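Local coordinates for beta-n-acetylhexosaminidase (Streptococcus pneumoniae, PDB 4AZH), which removes terminal beta-linked N-acetylhexosamine residues from glycans by hydrolysis, as a family 20 glycoside hydrolase module of the pneumococcal exo-beta-D-N-acetylglucosaminidase StrH, at residues Gly19-Thr24 with Ile329-Pro334; Ile248-Lys253 with Gln309-Lys314; Gly278-Ile283 with Val323-Ser328. One frame throughout, in Å; residues are numbered along the deposited sequence. Where two conformers were deposited one is given.

Contact 1: residues Gly19-Thr24 with Ile329-Pro334. With LOG (N-acetylglucosaminono-1,5-lactone (Z)-oxime), chain E.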
loop_
_atom_site.group_PDB
_atom_site.type_symbol
_atom_site.label_atom_id
_atom_site.label_comp_id
_atom_site.label_asym_id
_atom_site.label_seq_id
_atom_site.Cartn_x
_atom_site.Cartn_y
_atom_site.Cartn_z
ATOM N N GLY A 19 -8.611 -0.743 5.435
ATOM C CA GLY A 19 -9.828 -0.232 4.852
ATOM C C GLY A 19 -10.992 -1.077 5.329
ATOM O O GLY A 19 -12.007 -0.549 5.785
ATOM N N ARG A 20 -10.873 -2.389 5.210
ATOM C CA ARG A 20 -11.957 -3.235 5.664
ATOM C C ARG A 20 -12.015 -3.218 7.200
ATOM O O ARG A 20 -13.109 -3.239 7.786
ATOM C CB ARG A 20 -11.829 -4.672 5.130
ATOM C CG ARG A 20 -11.968 -4.840 3.618
ATOM C CD ARG A 20 -11.933 -6.323 3.229
ATOM N NE ARG A 20 -12.246 -6.610 1.813
ATOM C CZ ARG A 20 -11.332 -6.850 0.878
ATOM N NH1 ARG A 20 -10.023 -6.769 1.174
ATOM N NH2 ARG A 20 -11.713 -7.140 -0.360
ATOM N N LYS A 21 -10.842 -3.124 7.834
ATOM C CA LYS A 21 -10.680 -3.349 9.264
ATOM C C LYS A 21 -9.888 -2.196 9.885
ATOM O O LYS A 21 -8.987 -1.653 9.241
ATOM C CB LYS A 21 -9.956 -4.698 9.482
ATOM C CG LYS A 21 -9.748 -5.067 10.940
ATOM C CD LYS A 21 -9.199 -6.468 11.131
ATOM C CE LYS A 21 -8.970 -6.727 12.623
ATOM N NZ LYS A 21 -10.229 -7.108 13.303
ATOM N N TYR A 22 -10.218 -1.826 11.133
ATOM C CA TYR A 22 -9.553 -0.721 11.812
ATOM C C TYR A 22 -8.232 -1.168 12.468
ATOM O O TYR A 22 -8.134 -2.276 13.047
ATOM C CB TYR A 22 -10.516 -0.063 12.818
ATOM C CG TYR A 22 -9.901 1.072 13.615
ATOM C CD1 TYR A 22 -9.217 0.823 14.803
ATOM C CD2 TYR A 22 -9.970 2.377 13.165
ATOM C CE1 TYR A 22 -8.612 1.852 15.516
ATOM C CE2 TYR A 22 -9.392 3.418 13.868
ATOM C CZ TYR A 22 -8.712 3.156 15.053
ATOM O OH TYR A 22 -8.112 4.197 15.761
ATOM N N PHE A 23 -7.210 -0.330 12.359
ATOM C CA PHE A 23 -5.931 -0.528 13.047
ATOM C C PHE A 23 -5.622 0.753 13.797
ATOM O O PHE A 23 -5.809 1.838 13.242
ATOM C CB PHE A 23 -4.775 -0.791 12.071
ATOM C CG PHE A 23 -4.814 -2.143 11.426
ATOM C CD1 PHE A 23 -5.726 -2.427 10.414
ATOM C CD2 PHE A 23 -3.937 -3.130 11.820
ATOM C CE1 PHE A 23 -5.762 -3.685 9.820
ATOM C CE2 PHE A 23 -3.963 -4.386 11.224
ATOM C CZ PHE A 23 -4.875 -4.661 10.215
ATOM N N THR A 24 -5.140 0.639 15.032
ATOM C CA THR A 24 -4.805 1.824 15.796
ATOM C C THR A 24 -3.523 2.413 15.261
ATOM O O THR A 24 -2.720 1.701 14.621
ATOM C CB THR A 24 -4.569 1.479 17.269
ATOM O OG1 THR A 24 -3.402 0.658 17.356
ATOM C CG2 THR A 24 -5.780 0.730 17.867
ATOM N N ILE A 329 -1.399 -8.220 3.375
ATOM C CA ILE A 329 -2.284 -8.730 4.416
ATOM C C ILE A 329 -3.671 -8.153 4.192
ATOM O O ILE A 329 -3.837 -6.937 4.121
ATOM C CB ILE A 329 -1.824 -8.342 5.848
ATOM C CG1 ILE A 329 -0.321 -8.612 6.041
ATOM C CG2 ILE A 329 -2.692 -9.056 6.874
ATOM C CD1 ILE A 329 0.116 -10.048 5.789
ATOM N N TRP A 330 -4.658 -9.026 4.066
ATOM C CA TRP A 330 -5.997 -8.594 3.750
ATOM C C TRP A 330 -6.928 -8.962 4.862
ATOM O O TRP A 330 -6.652 -9.886 5.620
ATOM C CB TRP A 330 -6.459 -9.257 2.480
ATOM C CG TRP A 330 -5.617 -8.911 1.284
ATOM C CD1 TRP A 330 -4.627 -9.696 0.680
ATOM C CD2 TRP A 330 -5.680 -7.681 0.472
ATOM N NE1 TRP A 330 -4.096 -9.048 -0.409
ATOM C CE2 TRP A 330 -4.678 -7.835 -0.582
ATOM C CE3 TRP A 330 -6.417 -6.510 0.533
ATOM C CZ2 TRP A 330 -4.451 -6.850 -1.521
ATOM C CZ3 TRP A 330 -6.188 -5.529 -0.425
ATOM C CH2 TRP A 330 -5.217 -5.693 -1.429
ATOM N N ALA A 331 -8.061 -8.273 4.932
ATOM C CA ALA A 331 -9.021 -8.474 6.014
ATOM C C ALA A 331 -10.442 -8.742 5.504
ATOM O O ALA A 331 -11.402 -8.091 5.925
ATOM C CB ALA A 331 -8.978 -7.279 6.952
ATOM N N ASP A 332 -10.555 -9.716 4.597
ATOM C CA ASP A 332 -11.827 -10.009 3.861
ATOM C C ASP A 332 -12.984 -10.251 4.824
ATOM O O ASP A 332 -14.134 -9.900 4.537
ATOM C CB ASP A 332 -11.672 -11.212 2.937
ATOM C CG ASP A 332 -10.668 -10.962 1.816
ATOM O OD1 ASP A 332 -9.712 -10.184 2.024
ATOM O OD2 ASP A 332 -10.852 -11.544 0.714
ATOM N N ARG A 333 -12.650 -10.852 5.962
ATOM C CA ARG A 333 -13.576 -11.021 7.063
ATOM C C ARG A 333 -13.008 -10.142 8.154
ATOM O O ARG A 333 -12.181 -10.610 8.931
ATOM C CB ARG A 333 -13.562 -12.491 7.512
ATOM C CG ARG A 333 -14.113 -13.470 6.483
ATOM C CD ARG A 333 -13.899 -14.923 6.894
ATOM N NE ARG A 333 -12.806 -15.551 6.160
ATOM C CZ ARG A 333 -11.571 -15.726 6.623
ATOM N NH1 ARG A 333 -11.222 -15.333 7.842
ATOM N NH2 ARG A 333 -10.679 -16.316 5.853
ATOM N N PRO A 334 -13.440 -8.862 8.227
ATOM C CA PRO A 334 -12.719 -7.897 9.081
ATOM C C PRO A 334 -12.943 -8.115 10.566
ATOM O O PRO A 334 -12.264 -7.486 11.377
ATOM C CB PRO A 334 -13.284 -6.554 8.644
ATOM C CG PRO A 334 -14.695 -6.884 8.315
ATOM C CD PRO A 334 -14.643 -8.235 7.638
HETATM C C2 LOG E . -8.759 -8.338 -3.613
HETATM C C3 LOG E . -8.577 -7.917 -2.156
HETATM C C4 LOG E . -8.804 -9.133 -1.285
HETATM C C5 LOG E . -7.730 -10.155 -1.633
HETATM C C6 LOG E . -7.779 -11.322 -0.624
HETATM C C7 LOG E . -6.657 -7.511 -4.647
HETATM C C8 LOG E . -5.987 -6.416 -5.473
HETATM N N2 LOG E . -8.011 -7.399 -4.485
HETATM O O1 LOG E . -7.952 -11.243 -5.404
HETATM O O3 LOG E . -9.479 -6.790 -1.785
HETATM O O4 LOG E . -8.636 -8.791 0.067
HETATM O O5 LOG E . -7.945 -10.614 -2.927
HETATM O O6 LOG E . -8.910 -12.132 -0.839
HETATM C C1 LOG E . -8.317 -9.675 -3.876
HETATM O O7 LOG E . -5.983 -8.449 -4.219
HETATM N N1 LOG E . -8.359 -9.996 -5.129
#
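Arg20 runs alongside Ala331 and Asp332 to reach the bound inhibitor. Its CB lies 3.5 Å from Ala331 O, CG faces that carbonyl more loosely, and CD comes nearest it, at 3.3 Å; the chain is extended from CG to NE (chi2 -175°, chi3 172°), carrying the guanidinium to the sugar. NE pairs with Asp50; CZ faces O3 and O4 of the inhibitor LOG, O3 being nearer. At the tip NH2 donates to LOG O3 over 2.7 Å, while NH1 makes only weak, bent bonds to LOG O3 and O4. Asp332 OD1 sits over one guanidinium face, 3.5 Å from Arg20 NH1, so this salt bridge works through charge alone. The same carboxylate accepts from LOG O4 on OD1 and LOG O6 on OD2, each at 2.6 Å. O4 is thus shared; donor and acceptor side chains suit hydroxyls, which play both roles, and the Trp330 ring lays one face against the pyranose carbons. Farther from the sugar, Lys21 NZ donates to Pro334 O (2.8 Å) and to Ala336 O, while Pro334 CB rests on Arg20 O. The contact joins the loop between strand 11-17 and helix 25-38 to the end of strand 322-330, where Asp17 binds Arg20 NH1 and Ala331 N.

Contact 2: residues Ile248-Lys253 with Gln309-Lys314. With LOG (N-acetylglucosaminono-1,5-lactone (Z)-oxime), chain E.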
loop_
_atom_site.group_PDB
_atom_site.type_symbol
_atom_site.label_atom_id
_atom_site.label_comp_id
_atom_site.label_asym_id
_atom_site.label_seq_id
_atom_site.Cartn_x
_atom_site.Cartn_y
_atom_site.Cartn_z
ATOM N N ILE A 248 1.901 -0.274 -11.933
ATOM C CA ILE A 248 0.943 -1.377 -11.849
ATOM C C ILE A 248 1.274 -2.354 -10.736
ATOM O O ILE A 248 2.264 -3.050 -10.821
ATOM C CB ILE A 248 0.904 -2.145 -13.170
ATOM C CG1 ILE A 248 0.422 -1.222 -14.297
ATOM C CG2 ILE A 248 -0.025 -3.329 -13.060
ATOM C CD1 ILE A 248 -1.039 -0.810 -14.155
ATOM N N SER A 249 0.456 -2.388 -9.690
ATOM C CA SER A 249 0.575 -3.425 -8.635
ATOM C C SER A 249 -0.077 -4.725 -9.150
ATOM O O SER A 249 -1.312 -4.834 -9.202
ATOM C CB SER A 249 -0.057 -2.946 -7.315
ATOM O OG SER A 249 -0.221 -4.004 -6.360
ATOM N N TYR A 250 0.765 -5.694 -9.541
ATOM C CA TYR A 250 0.340 -6.921 -10.256
ATOM C C TYR A 250 0.283 -8.107 -9.303
ATOM O O TYR A 250 1.306 -8.504 -8.710
ATOM C CB TYR A 250 1.274 -7.257 -11.448
ATOM C CG TYR A 250 0.596 -8.162 -12.484
ATOM C CD1 TYR A 250 0.404 -9.535 -12.236
ATOM C CD2 TYR A 250 0.128 -7.643 -13.704
ATOM C CE1 TYR A 250 -0.258 -10.354 -13.151
ATOM C CE2 TYR A 250 -0.520 -8.459 -14.636
ATOM C CZ TYR A 250 -0.706 -9.814 -14.353
ATOM O OH TYR A 250 -1.337 -10.615 -15.259
ATOM N N TRP A 251 -0.908 -8.685 -9.177
ATOM C CA TRP A 251 -1.104 -9.752 -8.205
ATOM C C TRP A 251 -1.522 -11.110 -8.766
ATOM O O TRP A 251 -1.353 -12.136 -8.075
ATOM C CB TRP A 251 -2.043 -9.283 -7.095
ATOM C CG TRP A 251 -3.445 -9.178 -7.593
ATOM C CD1 TRP A 251 -4.041 -8.102 -8.233
ATOM C CD2 TRP A 251 -4.461 -10.235 -7.563
ATOM N NE1 TRP A 251 -5.331 -8.412 -8.595
ATOM C CE2 TRP A 251 -5.645 -9.680 -8.213
ATOM C CE3 TRP A 251 -4.502 -11.548 -7.074
ATOM C CZ2 TRP A 251 -6.820 -10.416 -8.361
ATOM C CZ3 TRP A 251 -5.694 -12.275 -7.227
ATOM C CH2 TRP A 251 -6.827 -11.715 -7.856
ATOM N N SER A 252 -2.048 -11.129 -10.003
ATOM C CA SER A 252 -2.599 -12.340 -10.654
ATOM C C SER A 252 -3.088 -12.034 -12.050
ATOM O O SER A 252 -3.487 -10.893 -12.349
ATOM C CB SER A 252 -3.790 -12.923 -9.862
ATOM O OG SER A 252 -4.561 -13.854 -10.621
ATOM N N LYS A 253 -3.116 -13.057 -12.894
ATOM C CA LYS A 253 -3.707 -12.917 -14.238
ATOM C C LYS A 253 -5.200 -13.307 -14.240
ATOM O O LYS A 253 -5.853 -13.317 -15.275
ATOM C CB LYS A 253 -2.920 -13.716 -15.283
ATOM C CG LYS A 253 -3.321 -13.338 -16.702
ATOM C CD LYS A 253 -2.446 -13.950 -17.776
ATOM C CE LYS A 253 -2.618 -15.458 -17.890
ATOM N NZ LYS A 253 -1.560 -15.856 -18.850
ATOM N N GLN A 309 9.344 -12.920 -9.341
ATOM C CA GLN A 309 8.355 -13.609 -10.148
ATOM C C GLN A 309 6.963 -12.955 -10.129
ATOM O O GLN A 309 6.278 -12.944 -9.091
ATOM C CB GLN A 309 8.251 -15.091 -9.763
ATOM C CG GLN A 309 7.342 -15.865 -10.682
ATOM C CD GLN A 309 7.485 -17.348 -10.490
ATOM O OE1 GLN A 309 8.518 -17.942 -10.824
ATOM N NE2 GLN A 309 6.429 -17.972 -9.979
ATOM N N LEU A 310 6.541 -12.441 -11.291
ATOM C CA LEU A 310 5.175 -11.928 -11.448
ATOM C C LEU A 310 4.217 -13.094 -11.580
ATOM O O LEU A 310 4.581 -14.124 -12.176
ATOM C CB LEU A 310 5.060 -11.032 -12.680
ATOM C CG LEU A 310 5.855 -9.737 -12.503
ATOM C CD1 LEU A 310 6.194 -9.151 -13.847
ATOM C CD2 LEU A 310 5.031 -8.778 -11.682
ATOM N N ALA A 311 3.014 -12.939 -11.030
ATOM C CA ALA A 311 2.010 -13.999 -11.093
ATOM C C ALA A 311 1.723 -14.348 -12.550
ATOM O O ALA A 311 1.742 -13.448 -13.430
ATOM C CB ALA A 311 0.732 -13.581 -10.370
ATOM N N SER A 312 1.519 -15.650 -12.776
ATOM C CA SER A 312 1.339 -16.286 -14.076
ATOM C C SER A 312 2.590 -16.458 -14.924
ATOM O O SER A 312 2.491 -16.788 -16.105
ATOM C CB SER A 312 0.280 -15.595 -14.926
ATOM O OG SER A 312 0.816 -14.419 -15.470
ATOM N N THR A 313 3.770 -16.248 -14.351
ATOM C CA THR A 313 4.966 -16.348 -15.174
ATOM C C THR A 313 5.964 -17.161 -14.392
ATOM O O THR A 313 5.892 -17.237 -13.168
ATOM C CB THR A 313 5.572 -14.960 -15.548
ATOM O OG1 THR A 313 6.135 -14.316 -14.378
ATOM C CG2 THR A 313 4.529 -14.058 -16.174
ATOM N N LYS A 314 6.886 -17.774 -15.121
ATOM C CA LYS A 314 7.908 -18.622 -14.523
ATOM C C LYS A 314 9.241 -17.860 -14.606
ATOM O O LYS A 314 9.723 -17.538 -15.710
ATOM C CB LYS A 314 7.944 -19.959 -15.272
ATOM C CG LYS A 314 8.893 -20.998 -14.712
ATOM C CD LYS A 314 9.178 -22.075 -15.753
ATOM C CE LYS A 314 10.197 -23.101 -15.259
ATOM N NZ LYS A 314 9.723 -23.655 -13.953
HETATM C C2 LOG E . -8.759 -8.338 -3.613
HETATM C C3 LOG E . -8.577 -7.917 -2.156
HETATM C C4 LOG E . -8.804 -9.133 -1.285
HETATM C C5 LOG E . -7.730 -10.155 -1.633
HETATM C C6 LOG E . -7.779 -11.322 -0.624
HETATM C C7 LOG E . -6.657 -7.511 -4.647
HETATM C C8 LOG E . -5.987 -6.416 -5.473
HETATM N N2 LOG E . -8.011 -7.399 -4.485
HETATM O O1 LOG E . -7.952 -11.243 -5.404
HETATM O O3 LOG E . -9.479 -6.790 -1.785
HETATM O O4 LOG E . -8.636 -8.791 0.067
HETATM O O5 LOG E . -7.945 -10.614 -2.927
HETATM O O6 LOG E . -8.910 -12.132 -0.839
HETATM C C1 LOG E . -8.317 -9.675 -3.876
HETATM O O7 LOG E . -5.983 -8.449 -4.219
HETATM N N1 LOG E . -8.359 -9.996 -5.129
HETATM O O HOH W 1 2.582 -10.679 -9.422
HETATM O O HOH W 2 1.167 -14.884 -18.259
#
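Beyond the end of strand 247-250, the chain at Ser252 passes a type II beta turn, Leu310 to Thr313, with the CA atoms of Ser252 and Ala311 4.9 Å apart and no direct hydrogen bond between the two segments. Ala311 fits the closest part: its CB lies 3.4 Å from Trp251 O and also meets Ser252 CA, a place where a methyl group can press against the backbone. In Tyr250, chi1 of -159° sets CG anti to the backbone N and places CE1 3.7 Å from Ala311 O in an oblique approach, while its CB meets Leu310 CD2; the hydroxyl bonds Ala261 O. At the outer end the CB methylenes of Lys253 and Ser312 touch while their polar ends share a water, as suits an exposed edge. The turn has its own brace: Thr313 OG1 donates to Leu310 O over 2.7 Å, reinforcing the weak backbone bond from Thr313 N to the same oxygen. The CB bond of Trp251 points away from the turn, and its indole lines the sugar pocket. The acetamide oxygen LOG O7 lies over the centre of one indole face and the oxime oxygen LOG O1 over the ring near CH2, while CB of Ser252 sits over the face opposite O7, and Asp230 holds Trp251 NE1. Two waters carry the hydrogen bonding from one segment to the other. One donates to Tyr250 O and accepts from Ala311 N, at 2.6 and 2.8 Å respectively; the other accepts from Lys253 NZ and donates to Ser312 OG. The chemistry is therefore apolar touching supplemented by water-mediated bonds, so that Tyr250 O and Ala311 N are satisfied although too far apart to bond directly.

Contact 3: residues Gly278-Ile283 with Val323-Ser328. With LOG (N-acetylglucosaminono-1,5-lactone (Z)-oxime), chain E.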
loop_
_atom_site.group_PDB
_atom_site.type_symbol
_atom_site.label_atom_id
_atom_site.label_comp_id
_atom_site.label_asym_id
_atom_site.label_seq_id
_atom_site.Cartn_x
_atom_site.Cartn_y
_atom_site.Cartn_z
ATOM N N GLY A 278 -0.115 -12.666 -5.753
ATOM C CA GLY A 278 -1.144 -13.376 -5.032
ATOM C C GLY A 278 -0.618 -14.496 -4.128
ATOM O O GLY A 278 -1.238 -14.791 -3.123
ATOM N N ASP A 279 0.522 -15.105 -4.475
ATOM C CA ASP A 279 1.078 -16.211 -3.672
ATOM C C ASP A 279 1.366 -15.802 -2.226
ATOM O O ASP A 279 1.322 -16.628 -1.335
ATOM C CB ASP A 279 2.375 -16.752 -4.284
ATOM C CG ASP A 279 2.173 -17.479 -5.598
ATOM O OD1 ASP A 279 1.024 -17.772 -6.014
ATOM O OD2 ASP A 279 3.219 -17.746 -6.215
ATOM N N TRP A 280 1.659 -14.530 -2.017
ATOM C CA TRP A 280 2.089 -14.046 -0.746
ATOM C C TRP A 280 0.960 -13.524 0.098
ATOM O O TRP A 280 1.223 -13.007 1.171
ATOM C CB TRP A 280 3.122 -12.942 -0.946
ATOM C CG TRP A 280 4.356 -13.387 -1.684
ATOM C CD1 TRP A 280 5.038 -14.592 -1.558
ATOM C CD2 TRP A 280 5.109 -12.637 -2.709
ATOM N NE1 TRP A 280 6.129 -14.634 -2.398
ATOM C CE2 TRP A 280 6.219 -13.499 -3.119
ATOM C CE3 TRP A 280 4.981 -11.379 -3.296
ATOM C CZ2 TRP A 280 7.137 -13.102 -4.076
ATOM C CZ3 TRP A 280 5.916 -10.999 -4.262
ATOM C CH2 TRP A 280 6.965 -11.843 -4.640
ATOM N N TYR A 281 -0.290 -13.629 -0.369
ATOM C CA TYR A 281 -1.448 -13.048 0.330
ATOM C C TYR A 281 -1.754 -13.822 1.643
ATOM O O TYR A 281 -1.775 -15.057 1.670
ATOM C CB TYR A 281 -2.679 -13.151 -0.561
ATOM C CG TYR A 281 -2.875 -12.059 -1.577
ATOM C CD1 TYR A 281 -1.866 -11.126 -1.849
ATOM C CD2 TYR A 281 -4.055 -11.987 -2.304
ATOM C CE1 TYR A 281 -2.042 -10.125 -2.797
ATOM C CE2 TYR A 281 -4.253 -10.986 -3.241
ATOM C CZ TYR A 281 -3.245 -10.047 -3.489
ATOM O OH TYR A 281 -3.432 -9.032 -4.418
ATOM N N TYR A 282 -1.971 -13.099 2.728
ATOM C CA TYR A 282 -2.599 -13.692 3.887
ATOM C C TYR A 282 -3.869 -12.905 4.228
ATOM O O TYR A 282 -3.865 -11.673 4.308
ATOM C CB TYR A 282 -1.639 -13.744 5.063
ATOM C CG TYR A 282 -2.300 -14.146 6.360
ATOM C CD1 TYR A 282 -3.064 -15.325 6.447
ATOM C CD2 TYR A 282 -2.162 -13.365 7.511
ATOM C CE1 TYR A 282 -3.671 -15.697 7.643
ATOM C CE2 TYR A 282 -2.765 -13.737 8.711
ATOM C CZ TYR A 282 -3.510 -14.899 8.773
ATOM O OH TYR A 282 -4.114 -15.287 9.957
ATOM N N ILE A 283 -4.969 -13.637 4.368
ATOM C CA ILE A 283 -6.241 -13.075 4.763
ATOM C C ILE A 283 -6.405 -13.415 6.259
ATOM O O ILE A 283 -6.350 -14.577 6.637
ATOM C CB ILE A 283 -7.348 -13.710 3.926
ATOM C CG1 ILE A 283 -7.189 -13.292 2.451
ATOM C CG2 ILE A 283 -8.701 -13.349 4.474
ATOM C CD1 ILE A 283 -7.908 -14.224 1.493
ATOM N N VAL A 323 9.894 -2.694 -10.072
ATOM C CA VAL A 323 10.510 -1.717 -9.144
ATOM C C VAL A 323 10.695 -2.337 -7.763
ATOM O O VAL A 323 11.266 -1.723 -6.877
ATOM C CB VAL A 323 9.701 -0.390 -9.036
ATOM C CG1 VAL A 323 9.384 0.169 -10.439
ATOM C CG2 VAL A 323 8.434 -0.611 -8.220
ATOM N N GLY A 324 10.209 -3.555 -7.568
ATOM C CA GLY A 324 10.213 -4.144 -6.213
ATOM C C GLY A 324 9.034 -5.066 -6.043
ATOM O O GLY A 324 8.323 -5.332 -7.016
ATOM N N SER A 325 8.812 -5.535 -4.817
ATOM C CA SER A 325 7.790 -6.516 -4.519
ATOM C C SER A 325 7.010 -6.143 -3.265
ATOM O O SER A 325 7.561 -5.536 -2.345
ATOM C CB SER A 325 8.404 -7.896 -4.309
ATOM O OG SER A 325 8.966 -8.371 -5.525
ATOM N N MET A 326 5.733 -6.552 -3.232
ATOM C CA MET A 326 4.851 -6.251 -2.111
ATOM C C MET A 326 4.134 -7.508 -1.572
ATOM O O MET A 326 3.488 -8.253 -2.319
ATOM C CB MET A 326 3.872 -5.124 -2.510
ATOM C CG MET A 326 2.739 -4.884 -1.538
ATOM S SD MET A 326 1.935 -3.276 -1.698
ATOM C CE MET A 326 0.406 -3.679 -2.555
ATOM N N LEU A 327 4.270 -7.735 -0.264
ATOM C CA LEU A 327 3.545 -8.780 0.446
ATOM C C LEU A 327 2.257 -8.213 1.083
ATOM O O LEU A 327 2.290 -7.138 1.701
ATOM C CB LEU A 327 4.448 -9.315 1.516
ATOM C CG LEU A 327 3.956 -10.614 2.140
ATOM C CD1 LEU A 327 5.103 -11.601 2.306
ATOM C CD2 LEU A 327 3.233 -10.313 3.435
ATOM N N SER A 328 1.128 -8.911 0.960
ATOM C CA SER A 328 -0.154 -8.275 1.305
ATOM C C SER A 328 -0.967 -8.989 2.373
ATOM O O SER A 328 -1.190 -10.213 2.297
ATOM C CB SER A 328 -0.994 -8.062 0.045
ATOM O OG SER A 328 -0.201 -7.451 -0.977
HETATM C C2 LOG E . -8.759 -8.338 -3.613
HETATM C C3 LOG E . -8.577 -7.917 -2.156
HETATM C C4 LOG E . -8.804 -9.133 -1.285
HETATM C C5 LOG E . -7.730 -10.155 -1.633
HETATM C C6 LOG E . -7.779 -11.322 -0.624
HETATM C C7 LOG E . -6.657 -7.511 -4.647
HETATM C C8 LOG E . -5.987 -6.416 -5.473
HETATM N N2 LOG E . -8.011 -7.399 -4.485
HETATM O O1 LOG E . -7.952 -11.243 -5.404
HETATM O O3 LOG E . -9.479 -6.790 -1.785
HETATM O O4 LOG E . -8.636 -8.791 0.067
HETATM O O5 LOG E . -7.945 -10.614 -2.927
HETATM O O6 LOG E . -8.910 -12.132 -0.839
HETATM C C1 LOG E . -8.317 -9.675 -3.876
HETATM O O7 LOG E . -5.983 -8.449 -4.219
HETATM N N1 LOG E . -8.359 -9.996 -5.129
#
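Trp280 and Tyr281 are consecutive, but the CB bond of Trp280 points toward segment 323-328 and that of Tyr281 away from it. With chi1 of -60° the indole then lies along residues Ser325 to Leu327 of strand 322-330, whereas chi1 of -84° brings the end of the Tyr281 ring back to Ser328. The tyrosine's CE1 meets Ser328 CB at 3.7 Å, an oblique contact for which a small serine is well suited. Its hydroxyl donates to the acetamide oxygen LOG O7 over 2.6 Å, and Gly278 CA lies over the centre of one ring face. Trp280 presents an edge to Met326 O, with CE3 at 3.6 Å, while CZ3 touches Ser325 CB and its CB packs on Leu327 CG at 4.0 Å. The indole N-H is taken by Asn301 O, so this large ring can fill a buried site without leaving its polar atom unpaired. Between the backbones, Tyr282 N donates to Ser328 O over 3.0 Å, a nearly straight bond with an N-H...O angle of 166°; Tyr281 CA adds a CH...O contact to the same oxygen. Ile283 CD1 and CG1 pack against the C6 methylene of LOG, with CD1 also near O6. Strand 282-283, helix 295-304 and strand 322-330 form a beta-alpha-beta unit with parallel strands, and the arrangement is that of a TIM barrel whose strand ends and following loops supply the sugar pocket.

In the fold
All three contacts reach one curled parallel sheet and touch the same inhibitor. Contacts 1 and 3 share strand 322-330 and have centres about 16 Å apart; Trp330 N lies 2.8 Å from Tyr282 O, a probable hydrogen bond, and the rings of Trp330 and Tyr281 meet edge to face. Contacts 2 and 3, with centres about 10 Å apart, join through Trp251 O and Gly278 N at 2.7 Å, probably also hydrogen-bonded. Contacts 1 and 2 do not touch, their nearest atoms lying about 7 Å apart. Contact 1 bonds O3, O4 and O6 of the inhibitor, contact 3 its acetamide oxygen; Trp251 of contact 2 lies against the acetamide and the oxime, and Asp183 is a further hydrogen-bonding partner.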